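PDB 3FHD: ORF 37 from Human herpesvirus 8 type M, which cuts both double- and single-stranded DNA as an endonuclease and exonuclease, and helps process branched or non-linear viral DNA to promote production of unit-length linear genomes. Local coordinates for residues Y90-F93 with S94-E98; T211-A214 with T215-P219. All blocks are in the same frame, centred on the assembly; numbering follows the deposited sequence.

Interaction 1 of 2, residues Y90-F93 with S94-E98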
loop_
_atom_site.group_PDB
_atom_site.type_symbol
_atom_site.label_atom_id
_atom_site.label_comp_id
_atom_site.label_asym_id
_atom_site.label_seq_id
_atom_site.Cartn_x
_atom_site.Cartn_y
_atom_site.Cartn_z
ATOM N N TYR A 90 17.400 8.354 10.565
ATOM C CA TYR A 90 18.612 8.044 11.316
ATOM C C TYR A 90 18.364 7.855 12.815
ATOM O O TYR A 90 18.736 6.827 13.377
ATOM C CB TYR A 90 19.723 9.083 11.067
ATOM C CG TYR A 90 20.871 8.857 12.030
ATOM C CD1 TYR A 90 21.735 7.754 11.872
ATOM C CD2 TYR A 90 21.088 9.724 13.101
ATOM C CE1 TYR A 90 22.784 7.529 12.771
ATOM C CE2 TYR A 90 22.161 9.505 14.005
ATOM C CZ TYR A 90 22.983 8.419 13.827
ATOM O OH TYR A 90 24.041 8.219 14.703
ATOM N N PHE A 91 17.751 8.840 13.467
ATOM C CA PHE A 91 17.450 8.739 14.908
ATOM C C PHE A 91 16.551 7.552 15.238
ATOM O O PHE A 91 16.753 6.874 16.274
ATOM C CB PHE A 91 16.811 10.043 15.420
ATOM C CG PHE A 91 17.804 11.195 15.528
ATOM C CD1 PHE A 91 18.750 11.210 16.540
ATOM C CD2 PHE A 91 17.810 12.211 14.586
ATOM C CE1 PHE A 91 19.706 12.253 16.639
ATOM C CE2 PHE A 91 18.731 13.261 14.663
ATOM C CZ PHE A 91 19.694 13.278 15.706
ATOM N N LEU A 92 15.530 7.343 14.407
ATOM C CA LEU A 92 14.616 6.211 14.573
ATOM C C LEU A 92 15.395 4.881 14.571
ATOM O O LEU A 92 15.295 4.088 15.486
ATOM C CB LEU A 92 13.573 6.186 13.437
ATOM C CG LEU A 92 12.650 4.954 13.502
ATOM C CD1 LEU A 92 11.981 4.794 14.903
ATOM C CD2 LEU A 92 11.636 5.039 12.409
ATOM N N PHE A 93 16.116 4.622 13.490
ATOM C CA PHE A 93 16.860 3.380 13.370
ATOM C C PHE A 93 18.075 3.251 14.296
ATOM O O PHE A 93 18.403 2.138 14.700
ATOM C CB PHE A 93 17.175 3.045 11.911
ATOM C CG PHE A 93 15.987 2.458 11.181
ATOM C CD1 PHE A 93 15.829 1.068 11.103
ATOM C CD2 PHE A 93 14.999 3.285 10.641
ATOM C CE1 PHE A 93 14.729 0.504 10.446
ATOM C CE2 PHE A 93 13.872 2.745 9.979
ATOM C CZ PHE A 93 13.727 1.333 9.894
ATOM N N SER A 94 18.684 4.358 14.698
ATOM C CA SER A 94 19.695 4.257 15.758
ATOM C C SER A 94 19.041 3.708 17.039
ATOM O O SER A 94 19.643 2.889 17.747
ATOM C CB SER A 94 20.379 5.602 16.045
ATOM O OG SER A 94 21.449 5.393 16.953
ATOM N N LYS A 95 17.802 4.111 17.309
ATOM C CA LYS A 95 17.105 3.701 18.547
ATOM C C LYS A 95 16.545 2.263 18.456
ATOM O O LYS A 95 16.662 1.477 19.412
ATOM C CB LYS A 95 16.003 4.727 18.906
ATOM C CG LYS A 95 15.148 4.419 20.168
ATOM C CD LYS A 95 15.996 4.306 21.437
ATOM C CE LYS A 95 16.710 5.625 21.731
ATOM N NZ LYS A 95 17.338 5.625 23.085
ATOM N N VAL A 96 15.966 1.904 17.303
ATOM C CA VAL A 96 15.199 0.642 17.172
ATOM C C VAL A 96 15.862 -0.508 16.423
ATOM O O VAL A 96 15.370 -1.649 16.494
ATOM C CB VAL A 96 13.780 0.843 16.529
ATOM C CG1 VAL A 96 13.023 1.947 17.208
ATOM C CG2 VAL A 96 13.877 1.054 15.012
ATOM N N GLY A 97 16.940 -0.218 15.701
ATOM C CA GLY A 97 17.605 -1.199 14.821
ATOM C C GLY A 97 17.917 -2.535 15.478
ATOM O O GLY A 97 17.536 -3.584 14.962
ATOM N N GLU A 98 18.582 -2.488 16.631
ATOM C CA GLU A 98 18.920 -3.679 17.402
ATOM C C GLU A 98 17.672 -4.470 17.806
ATOM O O GLU A 98 17.596 -5.684 17.590
ATOM C CB GLU A 98 19.704 -3.280 18.659
#

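Interaction 2 of 2, residues T211-A214 with T215-P219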
loop_
_atom_site.group_PDB
_atom_site.type_symbol
_atom_site.label_atom_id
_atom_site.label_comp_id
_atom_site.label_asym_id
_atom_site.label_seq_id
_atom_site.Cartn_x
_atom_site.Cartn_y
_atom_site.Cartn_z
ATOM N N THR A 211 -1.203 -16.104 -1.976
ATOM C CA THR A 211 -0.898 -17.498 -2.384
ATOM C C THR A 211 -1.487 -17.891 -3.745
ATOM O O THR A 211 -0.816 -18.569 -4.540
ATOM C CB THR A 211 -1.321 -18.525 -1.324
ATOM O OG1 THR A 211 -0.789 -18.127 -0.060
ATOM C CG2 THR A 211 -0.746 -19.931 -1.664
ATOM N N LEU A 212 -2.732 -17.493 -3.996
ATOM C CA LEU A 212 -3.381 -17.686 -5.302
ATOM C C LEU A 212 -2.646 -17.011 -6.461
ATOM O O LEU A 212 -2.447 -17.635 -7.519
ATOM C CB LEU A 212 -4.834 -17.204 -5.266
ATOM C CG LEU A 212 -5.835 -17.976 -4.387
ATOM C CD1 LEU A 212 -7.094 -17.155 -4.110
ATOM C CD2 LEU A 212 -6.203 -19.325 -5.030
ATOM N N LEU A 213 -2.254 -15.751 -6.272
ATOM C CA LEU A 213 -1.503 -15.003 -7.282
ATOM C C LEU A 213 -0.158 -15.675 -7.560
ATOM O O LEU A 213 0.198 -15.950 -8.712
ATOM C CB LEU A 213 -1.312 -13.528 -6.821
ATOM C CG LEU A 213 -2.601 -12.700 -6.661
ATOM C CD1 LEU A 213 -2.393 -11.261 -6.091
ATOM C CD2 LEU A 213 -3.368 -12.652 -7.990
ATOM N N ALA A 214 0.574 -15.967 -6.484
ATOM C CA ALA A 214 1.910 -16.560 -6.570
ATOM C C ALA A 214 1.911 -17.963 -7.213
ATOM O O ALA A 214 2.690 -18.250 -8.143
ATOM C CB ALA A 214 2.521 -16.599 -5.171
ATOM N N THR A 215 1.016 -18.821 -6.726
ATOM C CA THR A 215 0.938 -20.223 -7.130
ATOM C C THR A 215 0.172 -20.480 -8.439
ATOM O O THR A 215 0.545 -21.377 -9.234
ATOM C CB THR A 215 0.287 -21.041 -5.999
ATOM O OG1 THR A 215 1.069 -20.872 -4.811
ATOM C CG2 THR A 215 0.221 -22.521 -6.363
ATOM N N LEU A 216 -0.904 -19.737 -8.671
ATOM C CA LEU A 216 -1.774 -20.049 -9.809
ATOM C C LEU A 216 -1.636 -19.122 -10.995
ATOM O O LEU A 216 -1.845 -19.547 -12.131
ATOM C CB LEU A 216 -3.245 -20.182 -9.385
ATOM C CG LEU A 216 -3.570 -21.109 -8.198
ATOM C CD1 LEU A 216 -5.056 -21.077 -7.899
ATOM C CD2 LEU A 216 -3.104 -22.566 -8.411
ATOM N N LEU A 217 -1.278 -17.867 -10.750
ATOM C CA LEU A 217 -1.108 -16.886 -11.835
ATOM C C LEU A 217 0.345 -16.695 -12.232
ATOM O O LEU A 217 0.630 -16.397 -13.378
ATOM C CB LEU A 217 -1.709 -15.514 -11.468
ATOM C CG LEU A 217 -3.167 -15.228 -11.861
ATOM C CD1 LEU A 217 -4.120 -16.279 -11.290
ATOM C CD2 LEU A 217 -3.590 -13.813 -11.395
ATOM N N HIS A 218 1.263 -16.832 -11.282
ATOM C CA HIS A 218 2.670 -16.570 -11.582
ATOM C C HIS A 218 3.584 -17.711 -11.106
ATOM O O HIS A 218 4.568 -17.479 -10.406
ATOM C CB HIS A 218 3.078 -15.210 -10.995
ATOM C CG HIS A 218 2.310 -14.052 -11.556
ATOM N ND1 HIS A 218 2.558 -13.528 -12.807
ATOM C CD2 HIS A 218 1.312 -13.301 -11.026
ATOM C CE1 HIS A 218 1.746 -12.509 -13.026
ATOM N NE2 HIS A 218 0.981 -12.348 -11.959
ATOM N N PRO A 219 3.262 -18.956 -11.501
ATOM C CA PRO A 219 3.999 -20.091 -10.945
ATOM C C PRO A 219 5.436 -20.161 -11.479
ATOM O O PRO A 219 6.313 -20.688 -10.800
ATOM C CB PRO A 219 3.186 -21.301 -11.417
ATOM C CG PRO A 219 2.576 -20.858 -12.716
ATOM C CD PRO A 219 2.250 -19.379 -12.483
#

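Interaction 1 of 2, residues Y90-F93 with S94-E98
Two turns of helix 83-100, an element of the mainly helical part of this nuclease, bring Ser94 CB over one face of the Tyr90 ring and Leu92 beside Val96. The alpha-helical evidence is four successive i to i+4 bonds, from the N-H groups of Ser94, Lys95, Val96 and Gly97 to the carbonyl oxygens of Tyr90, Phe91, Leu92 and Phe93. Of these, Ser94 N to Tyr90 O measures 2.8 Å with an N-H...O angle of 158°. Leu92 O receives Val96 N at 2.9 Å, while a second, weak bond from Lys95 N bends to 124°.

Among the side chains, Leu92 CD1 lies 3.8 Å from Val96 CG1, the two branched groups crossing at a slant. With Val96 CG1 beside the backbone N (chi1 -50°), CG2 falls between that N and the carbonyl carbon, 3.4 Å from Leu92 O and 4.4 Å from Phe93 CD1. Ser94 CB is 4.4 Å from Tyr90 CZ. Within the first segment, Tyr90 CD2 stands 4.2 Å above the centre of the Phe91 ring.

Two polar ends find partners in other parts of the chain: Tyr90 OH bonds to Leu119 O, and Lys95 NZ to the carbonyls of Ser34 and Asp36. Phe109 and Phe114 meet Tyr90 edge-to-face, and Phe93 packs on helix 134-147. The chemistry is therefore divided: backbone bonds hold the turns together, whereas the mostly apolar side chains join this helix to its neighbours and two polar tips tie it to carbonyls of other chain regions.

Interaction 2 of 2, residues T211-A214 with T215-P219
Leu213 O is gripped by two backbone N-H groups, those of Leu217 and His218, where helix 203-217 of this PD-(D/E)XK-type nuclease widens into a pi-type turn at its C-terminal end. His218 N reaches the oxygen at 2.9 Å, with a C=O...N angle of 173°. Leu217 N comes in at 3.2 Å from above the carbonyl plane, 44° out of it. The i to i+5 bond from His218 marks the widening, and a weak one from Leu217 N to Leu212 O repeats the spacing one residue earlier. Before it, Leu216 N to Leu212 O and Thr215 N to Thr211 O are ordinary alpha-helical bonds.

The threonine pair lies side by side. With Thr215 OG1 beside its own N (chi1 -58°), the hydroxyl comes back to Thr211 O, which it meets in a weak bond at 3.0 Å, alongside Thr215 N. Thr211 OG1 turns instead to Glu207 O. Leucines form two side-by-side pairs along the helix: CD2 of Leu212 is 3.6 Å from Leu216 CD1, and CD2 of Leu213 equally near Leu217 CD2.

Leu212 and Leu216 touch Ile444 of strand 443-444, while Leu213 packs on Phe244, Tyr265 and Ile267 of the mixed sheet, the last a magnesium ligand, about 4 Å away between side chains. The His218 ring is fixed at both nitrogens, NE2 by Tyr265 OH and ND1 by Glu221 OE1. Beyond the helix Pro219, which has no N-H, instead makes a CA-H...O contact from its CA to Ala214 O at 3.6 Å.

Overall arrangement
Both contacts are local, interaction 1 within helix 83-100 and interaction 2 at the C-terminal end of helix 203-217, and they come in series along the chain. Their centres are 36 Å apart and their nearest atoms about 26 Å, so neither touches the other, although both belong to the viral alkaline exonuclease region. Interaction 1 lies among helices, with 104-113, 122-130 and 134-147 around it and away from the metal site. Interaction 2 rests against strands 244-245, 262-269 and 455-464 of the mixed sheet, where the side chain of Leu213 is about 9 Å from the bound magnesium ion. One contact thus belongs to the helical framework, the other to the packing of a helix against the sheet that carries magnesium ligands Glu266 and Ile267.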